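Local coordinates for acyl-CoA dehydrogenase (Geobacillus kaustophilus, PDB 2PG0) that catalyses the FAD-dependent alpha,beta-dehydrogenation of acyl-CoA thioesters, at the interface of chains A and B and the interface of chains A and C. Residues are numbered along the deposited sequence; one frame, centred on the assembly and turned at random. Chains: chain A/B/C, Acyl-CoA dehydrogenase.

Contact 1: the interface of chains A and B. Residues chain A 346-347, 349-350; chain B 160, 205-207.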
loop_
_atom_site.group_PDB
_atom_site.type_symbol
_atom_site.label_atom_id
_atom_site.label_comp_id
_atom_site.label_asym_id
_atom_site.label_seq_id
_atom_site.Cartn_x
_atom_site.Cartn_y
_atom_site.Cartn_z
ATOM N N GLY A 346 11.878 -16.348 12.487
ATOM C CA GLY A 346 11.474 -17.755 12.378
ATOM C C GLY A 346 10.449 -18.157 13.429
ATOM O O GLY A 346 9.580 -18.994 13.173
ATOM N N TYR A 347 10.530 -17.527 14.603
ATOM C CA TYR A 347 9.628 -17.837 15.725
ATOM C C TYR A 347 8.153 -17.533 15.454
ATOM O O TYR A 347 7.277 -18.196 16.006
ATOM C CB TYR A 347 10.132 -17.181 17.028
ATOM C CG TYR A 347 11.557 -17.599 17.298
ATOM C CD1 TYR A 347 11.839 -18.811 17.936
ATOM C CD2 TYR A 347 12.622 -16.827 16.845
ATOM C CE1 TYR A 347 13.163 -19.222 18.152
ATOM C CE2 TYR A 347 13.946 -17.236 17.043
ATOM C CZ TYR A 347 14.201 -18.434 17.696
ATOM O OH TYR A 347 15.501 -18.840 17.899
ATOM N N TYR A 349 6.600 -18.232 12.862
ATOM C CA TYR A 349 6.088 -19.346 12.049
ATOM C C TYR A 349 5.949 -20.644 12.863
ATOM O O TYR A 349 5.491 -21.670 12.347
ATOM C CB TYR A 349 7.001 -19.558 10.841
ATOM C CG TYR A 349 6.341 -20.253 9.667
ATOM C CD1 TYR A 349 5.304 -19.628 8.949
ATOM C CD2 TYR A 349 6.759 -21.522 9.261
ATOM C CE1 TYR A 349 4.698 -20.261 7.867
ATOM C CE2 TYR A 349 6.164 -22.158 8.174
ATOM C CZ TYR A 349 5.134 -21.517 7.487
ATOM O OH TYR A 349 4.539 -22.139 6.423
ATOM N N MET A 350 6.336 -20.577 14.138
ATOM C CA MET A 350 6.301 -21.726 15.046
ATOM C C MET A 350 5.018 -21.734 15.874
ATOM O O MET A 350 4.688 -20.746 16.525
ATOM C CB MET A 350 7.521 -21.696 15.987
ATOM C CG MET A 350 8.907 -21.811 15.310
ATOM S SD MET A 350 9.185 -23.331 14.348
ATOM C CE MET A 350 9.143 -22.650 12.675
ATOM N N PHE B 160 15.865 -24.351 13.564
ATOM C CA PHE B 160 15.134 -24.261 12.293
ATOM C C PHE B 160 15.826 -24.985 11.146
ATOM O O PHE B 160 15.880 -24.466 10.035
ATOM C CB PHE B 160 14.930 -22.809 11.854
ATOM C CG PHE B 160 14.280 -21.927 12.872
ATOM C CD1 PHE B 160 13.023 -22.225 13.388
ATOM C CD2 PHE B 160 14.910 -20.750 13.272
ATOM C CE1 PHE B 160 12.416 -21.374 14.315
ATOM C CE2 PHE B 160 14.314 -19.897 14.196
ATOM C CZ PHE B 160 13.070 -20.204 14.715
ATOM N N LEU B 205 9.551 -29.794 14.433
ATOM C CA LEU B 205 8.912 -28.551 14.846
ATOM C C LEU B 205 7.502 -28.427 14.279
ATOM O O LEU B 205 7.259 -28.767 13.119
ATOM C CB LEU B 205 9.772 -27.351 14.438
ATOM C CG LEU B 205 11.126 -27.252 15.162
ATOM C CD1 LEU B 205 12.029 -26.230 14.490
ATOM C CD2 LEU B 205 10.930 -26.926 16.641
ATOM N N GLU B 206 6.575 -27.962 15.114
ATOM C CA GLU B 206 5.204 -27.704 14.679
ATOM C C GLU B 206 5.166 -26.298 14.095
ATOM O O GLU B 206 5.428 -25.318 14.804
ATOM C CB GLU B 206 4.219 -27.834 15.850
ATOM C CG GLU B 206 3.927 -29.268 16.298
ATOM C CD GLU B 206 2.660 -29.377 17.155
ATOM O OE1 GLU B 206 1.909 -28.378 17.285
ATOM O OE2 GLU B 206 2.410 -30.470 17.712
ATOM N N LYS B 207 4.856 -26.204 12.802
ATOM C CA LYS B 207 4.919 -24.929 12.073
ATOM C C LYS B 207 3.550 -24.515 11.519
ATOM O O LYS B 207 2.631 -25.333 11.421
ATOM C CB LYS B 207 5.938 -25.007 10.924
ATOM C CG LYS B 207 7.342 -25.516 11.307
ATOM C CD LYS B 207 8.216 -25.773 10.073
ATOM C CE LYS B 207 7.694 -27.008 9.297
ATOM N NZ LYS B 207 8.538 -27.327 8.124
#

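Contact 2: the interface of chains A and C. Residues chain A 300, 303-304, 307, 324; chain C 299-300, 303.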
loop_
_atom_site.group_PDB
_atom_site.type_symbol
_atom_site.label_atom_id
_atom_site.label_comp_id
_atom_site.label_asym_id
_atom_site.label_seq_id
_atom_site.Cartn_x
_atom_site.Cartn_y
_atom_site.Cartn_z
ATOM N N LEU A 300 -6.599 4.729 15.546
ATOM C CA LEU A 300 -7.686 5.102 14.643
ATOM C C LEU A 300 -8.884 4.158 14.728
ATOM O O LEU A 300 -10.025 4.608 14.833
ATOM C CB LEU A 300 -7.189 5.159 13.198
ATOM C CG LEU A 300 -6.256 6.303 12.817
ATOM C CD1 LEU A 300 -5.657 5.973 11.475
ATOM C CD2 LEU A 300 -6.974 7.665 12.767
ATOM N N THR A 303 -10.637 4.397 18.258
ATOM C CA THR A 303 -11.429 5.624 18.347
ATOM C C THR A 303 -12.714 5.516 17.519
ATOM O O THR A 303 -13.788 5.925 17.975
ATOM C CB THR A 303 -10.599 6.852 17.929
ATOM O OG1 THR A 303 -9.394 6.885 18.708
ATOM C CG2 THR A 303 -11.375 8.163 18.153
ATOM N N PHE A 304 -12.610 4.947 16.318
ATOM C CA PHE A 304 -13.768 4.832 15.431
ATOM C C PHE A 304 -14.785 3.813 15.949
ATOM O O PHE A 304 -15.983 4.116 16.050
ATOM C CB PHE A 304 -13.323 4.478 14.005
ATOM C CG PHE A 304 -14.402 4.635 12.976
ATOM C CD1 PHE A 304 -14.715 5.898 12.471
ATOM C CD2 PHE A 304 -15.109 3.527 12.512
ATOM C CE1 PHE A 304 -15.712 6.059 11.516
ATOM C CE2 PHE A 304 -16.114 3.676 11.545
ATOM C CZ PHE A 304 -16.411 4.947 11.049
ATOM N N ARG A 307 -16.653 5.128 18.917
ATOM C CA ARG A 307 -17.684 6.089 18.522
ATOM C C ARG A 307 -18.923 5.384 17.957
ATOM O O ARG A 307 -20.056 5.747 18.288
ATOM C CB ARG A 307 -17.122 7.120 17.534
ATOM C CG ARG A 307 -18.079 8.244 17.178
ATOM C CD ARG A 307 -18.423 9.098 18.390
ATOM N NE ARG A 307 -19.415 10.107 18.032
ATOM C CZ ARG A 307 -20.724 9.911 18.105
ATOM N NH1 ARG A 307 -21.196 8.753 18.549
ATOM N NH2 ARG A 307 -21.563 10.874 17.751
ATOM N N MET A 324 -18.045 0.528 7.385
ATOM C CA MET A 324 -16.703 1.126 7.421
ATOM C C MET A 324 -15.824 0.464 8.481
ATOM O O MET A 324 -14.708 0.008 8.196
ATOM C CB MET A 324 -16.810 2.632 7.721
ATOM C CG MET A 324 -17.285 3.486 6.543
ATOM S SD MET A 324 -17.462 5.244 6.943
ATOM C CE MET A 324 -17.780 5.885 5.290
ATOM N N ALA C 299 -13.654 9.291 7.097
ATOM C CA ALA C 299 -14.467 9.095 8.302
ATOM C C ALA C 299 -13.576 8.783 9.509
ATOM O O ALA C 299 -13.782 9.316 10.607
ATOM C CB ALA C 299 -15.483 7.972 8.067
ATOM N N LEU C 300 -12.582 7.922 9.302
ATOM C CA LEU C 300 -11.599 7.618 10.342
ATOM C C LEU C 300 -10.842 8.853 10.827
ATOM O O LEU C 300 -10.712 9.069 12.032
ATOM C CB LEU C 300 -10.599 6.573 9.846
ATOM C CG LEU C 300 -11.100 5.144 9.668
ATOM C CD1 LEU C 300 -10.057 4.392 8.884
ATOM C CD2 LEU C 300 -11.378 4.440 11.009
ATOM N N THR C 303 -13.254 11.360 12.693
ATOM C CA THR C 303 -13.564 10.861 14.033
ATOM C C THR C 303 -12.370 11.029 14.978
ATOM O O THR C 303 -12.539 11.439 16.131
ATOM C CB THR C 303 -14.034 9.395 13.983
ATOM O OG1 THR C 303 -15.127 9.289 13.059
ATOM C CG2 THR C 303 -14.498 8.902 15.366
HETATM O O HOH W 1 -11.030 7.182 14.211
#

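Contact 3: the interface of chains A and C. Residues chain A 327, 373, 376-377; chain C 289, 292-293.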
loop_
_atom_site.group_PDB
_atom_site.type_symbol
_atom_site.label_atom_id
_atom_site.label_comp_id
_atom_site.label_asym_id
_atom_site.label_seq_id
_atom_site.Cartn_x
_atom_site.Cartn_y
_atom_site.Cartn_z
ATOM N N TRP A 327 -14.958 -3.461 7.564
ATOM C CA TRP A 327 -13.957 -3.753 6.545
ATOM C C TRP A 327 -12.589 -3.180 6.898
ATOM O O TRP A 327 -11.578 -3.870 6.775
ATOM C CB TRP A 327 -14.421 -3.368 5.118
ATOM C CG TRP A 327 -14.120 -1.957 4.674
ATOM C CD1 TRP A 327 -14.987 -0.905 4.650
ATOM C CD2 TRP A 327 -12.869 -1.459 4.168
ATOM N NE1 TRP A 327 -14.355 0.223 4.176
ATOM C CE2 TRP A 327 -13.053 -0.089 3.875
ATOM C CE3 TRP A 327 -11.612 -2.035 3.951
ATOM C CZ2 TRP A 327 -12.026 0.714 3.370
ATOM C CZ3 TRP A 327 -10.584 -1.237 3.443
ATOM C CH2 TRP A 327 -10.801 0.126 3.163
ATOM N N GLU A 373 -15.770 -6.831 0.485
ATOM C CA GLU A 373 -16.290 -6.363 -0.808
ATOM C C GLU A 373 -17.760 -5.976 -0.664
ATOM O O GLU A 373 -18.199 -4.968 -1.232
ATOM C CB GLU A 373 -16.132 -7.429 -1.897
ATOM C CG GLU A 373 -14.682 -7.728 -2.299
ATOM C CD GLU A 373 -13.892 -8.541 -1.270
ATOM O OE1 GLU A 373 -14.484 -9.335 -0.489
ATOM O OE2 GLU A 373 -12.651 -8.377 -1.248
ATOM N N LYS A 376 -17.899 -2.574 1.160
ATOM C CA LYS A 376 -17.657 -1.465 0.229
ATOM C C LYS A 376 -18.861 -1.212 -0.697
ATOM O O LYS A 376 -19.162 -0.065 -1.036
ATOM C CB LYS A 376 -16.367 -1.701 -0.550
ATOM C CG LYS A 376 -15.126 -1.665 0.347
ATOM C CD LYS A 376 -13.859 -2.012 -0.416
ATOM C CE LYS A 376 -12.692 -2.220 0.547
ATOM N NZ LYS A 376 -11.462 -2.647 -0.180
ATOM N N THR A 377 -19.555 -2.283 -1.073
ATOM C CA THR A 377 -20.784 -2.189 -1.871
ATOM C C THR A 377 -21.846 -1.388 -1.109
ATOM O O THR A 377 -22.466 -0.482 -1.667
ATOM C CB THR A 377 -21.318 -3.589 -2.248
ATOM O OG1 THR A 377 -20.364 -4.255 -3.087
ATOM C CG2 THR A 377 -22.658 -3.499 -2.988
ATOM N N PHE C 289 -15.864 1.582 -5.476
ATOM C CA PHE C 289 -15.039 1.074 -4.379
ATOM C C PHE C 289 -13.950 2.081 -3.978
ATOM O O PHE C 289 -13.688 2.281 -2.783
ATOM C CB PHE C 289 -14.422 -0.279 -4.745
ATOM C CG PHE C 289 -15.322 -1.464 -4.481
ATOM C CD1 PHE C 289 -16.705 -1.387 -4.678
ATOM C CD2 PHE C 289 -14.773 -2.679 -4.058
ATOM C CE1 PHE C 289 -17.534 -2.506 -4.447
ATOM C CE2 PHE C 289 -15.582 -3.798 -3.833
ATOM C CZ PHE C 289 -16.971 -3.712 -4.024
ATOM N N ALA C 292 -15.651 4.613 -1.967
ATOM C CA ALA C 292 -16.007 3.997 -0.677
ATOM C C ALA C 292 -14.789 3.944 0.245
ATOM O O ALA C 292 -14.899 4.230 1.442
ATOM C CB ALA C 292 -16.586 2.612 -0.889
ATOM N N GLU C 293 -13.628 3.598 -0.319
ATOM C CA GLU C 293 -12.386 3.538 0.455
ATOM C C GLU C 293 -11.942 4.923 0.916
ATOM O O GLU C 293 -11.552 5.094 2.073
ATOM C CB GLU C 293 -11.272 2.821 -0.322
ATOM C CG GLU C 293 -11.519 1.321 -0.500
ATOM C CD GLU C 293 -10.360 0.580 -1.173
ATOM O OE1 GLU C 293 -9.233 1.130 -1.251
ATOM O OE2 GLU C 293 -10.582 -0.572 -1.612
#

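Contact 1: the interface of chains A and B
The 3-10 helix 345-349 of chain A, through A:Gly346 and A:Tyr347, receives the ring of B:Phe160, which stands on a loop of the partner's middle domain. The ring points its tip at the tyrosine: B:Phe160 CZ sits 3.5 Å above the plane of the A:Tyr347 ring, over its centre, and the two planes meet at 65°, an edge-to-face pair. B:Phe160 CZ also lies 3.7 Å from CA of A:Gly346, a residue of the FAD site, so this packing borders the cofactor pocket.

A:Met350 meets the neighbouring stretch of the phenylalanine's edge, its CG in the ring plane 3.7 Å from B:Phe160 CE1. Bends at chi2 (-60°) and chi3 (109°) fold the thioether back, bringing the methyl CE within 3.6 Å of CG of B:Lys207, beside which it runs in the same direction. The sulphur SD also touches B:Leu205 CD1, at 4.1 Å.

The backbones of A:Met350 and B:Lys207 form an antiparallel bridge, their CA atoms 4.6 Å apart. No polar pair among the residues described joins the chains, and the patch is essentially apolar. The carbonyl O of A:Tyr349 rests 3.3 Å from CA of B:Lys207.

Contact 2: the interface of chains A and C
A:Phe304 meets C:Leu300 and C:Thr303 where helix 285-313 of one chain packs against the same helix of the other, near their two-fold axis. Methyl CD2 of C:Leu300 lies over one face of the phenylalanine ring at its root, 3.6 Å from A:Phe304 CB and about as far from CG, and the two side chains cross at roughly a right angle. C:Thr303 comes instead beside the CD1-CE1 bond, close to the level of the ring: its hydroxyl OG1 is 3.5 Å from A:Phe304 CD1 and nearly as close to CE1. The ring is placed for both neighbours by a first torsion that sets CG anti to the backbone N (chi1 -167°).

Around this core, C:Ala299 CB touches both the far end of the ring, at CE1, and A:Met324 of helix 319-343, whose SD is 3.6 Å from that CB. C:Thr303 CG2 packs 3.8 Å from CB of A:Arg307; the arginine is touched here through its aliphatic root, CB and then CG.

The threonine is positioned within its own helix. OG1, lying beside the backbone N (chi1 -54°), donates a hydrogen bond of 2.8 Å to C:Ala299 O, tilted 31° from the carbonyl plane; this bond would hold the rotation that leaves CG2 facing the arginine. No direct polar pair joins the chains in this patch. Instead a water bridges them, 2.8 Å from A:Leu300 O and 2.9 Å from C:Leu300 O.

Contact 3: the interface of chains A and C
A:Lys376 and C:Glu293 form a salt bridge between helix 372-382 of one subunit and helix 285-313 of the next, both within the C-terminal domain of the acyl-CoA dehydrogenase family. The ammonium NZ of A:Lys376 donates a hydrogen bond of 2.7 Å to the carboxylate OE2 of C:Glu293. It approaches from above the carboxylate plane, 44° out of it. Both side chains run extended beyond CG, which carries the ammonium and the carboxylate to each other between the two helices, their aliphatic stems crossing obliquely.

Contacts to ring faces hold the lysine stem. Its CB sits over the centre of the C:Phe289 ring, 3.8 Å from the centroid, in a CH-pi contact. Further out, A:Lys376 CE lies 3.5 Å above the indole plane of A:Trp327, nearer the ring's margin than its centre. A first torsion of 89°, with CG between the backbone N and the carbonyl carbon, turns this indole face from helix 319-343 to the lysine.

Apolar packing adds to the pair: A:Trp327 CH2 is 3.9 Å from C:Glu293 CG.

Polar atoms of chain A border carbons of chain C. Methyl CB of C:Ala292 stands 3.7 Å from the carbonyl O of A:Lys376. At the tip of C:Phe289, CZ lies 3.3 Å from the backbone O of A:Glu373, a residue of the FAD site. That oxygen of A:Glu373 also accepts a hydrogen bond of 2.9 Å from the hydroxyl OG1 of A:Thr377, tilted 33° from the carbonyl plane.

Contacts 2 and 3 belong to one interface, their C-alpha centres about 15 Å apart, and both use helix 285-313 of chain C and helix 319-343 of chain A. Contact 1 lies about 36 Å from each of them, centre to centre, and joins chain A to a different partner. The element it uses, the 3-10 helix 345-349, follows helix 319-343 after one residue, so that helix connects the two interfaces. Contacts 1 and 3 each include an FAD-site residue, A:Gly346 and A:Glu373. The two-fold symmetry of both interfaces fits a dimer of dimers, in keeping with the four-copy assembly and the tetramers common in this family.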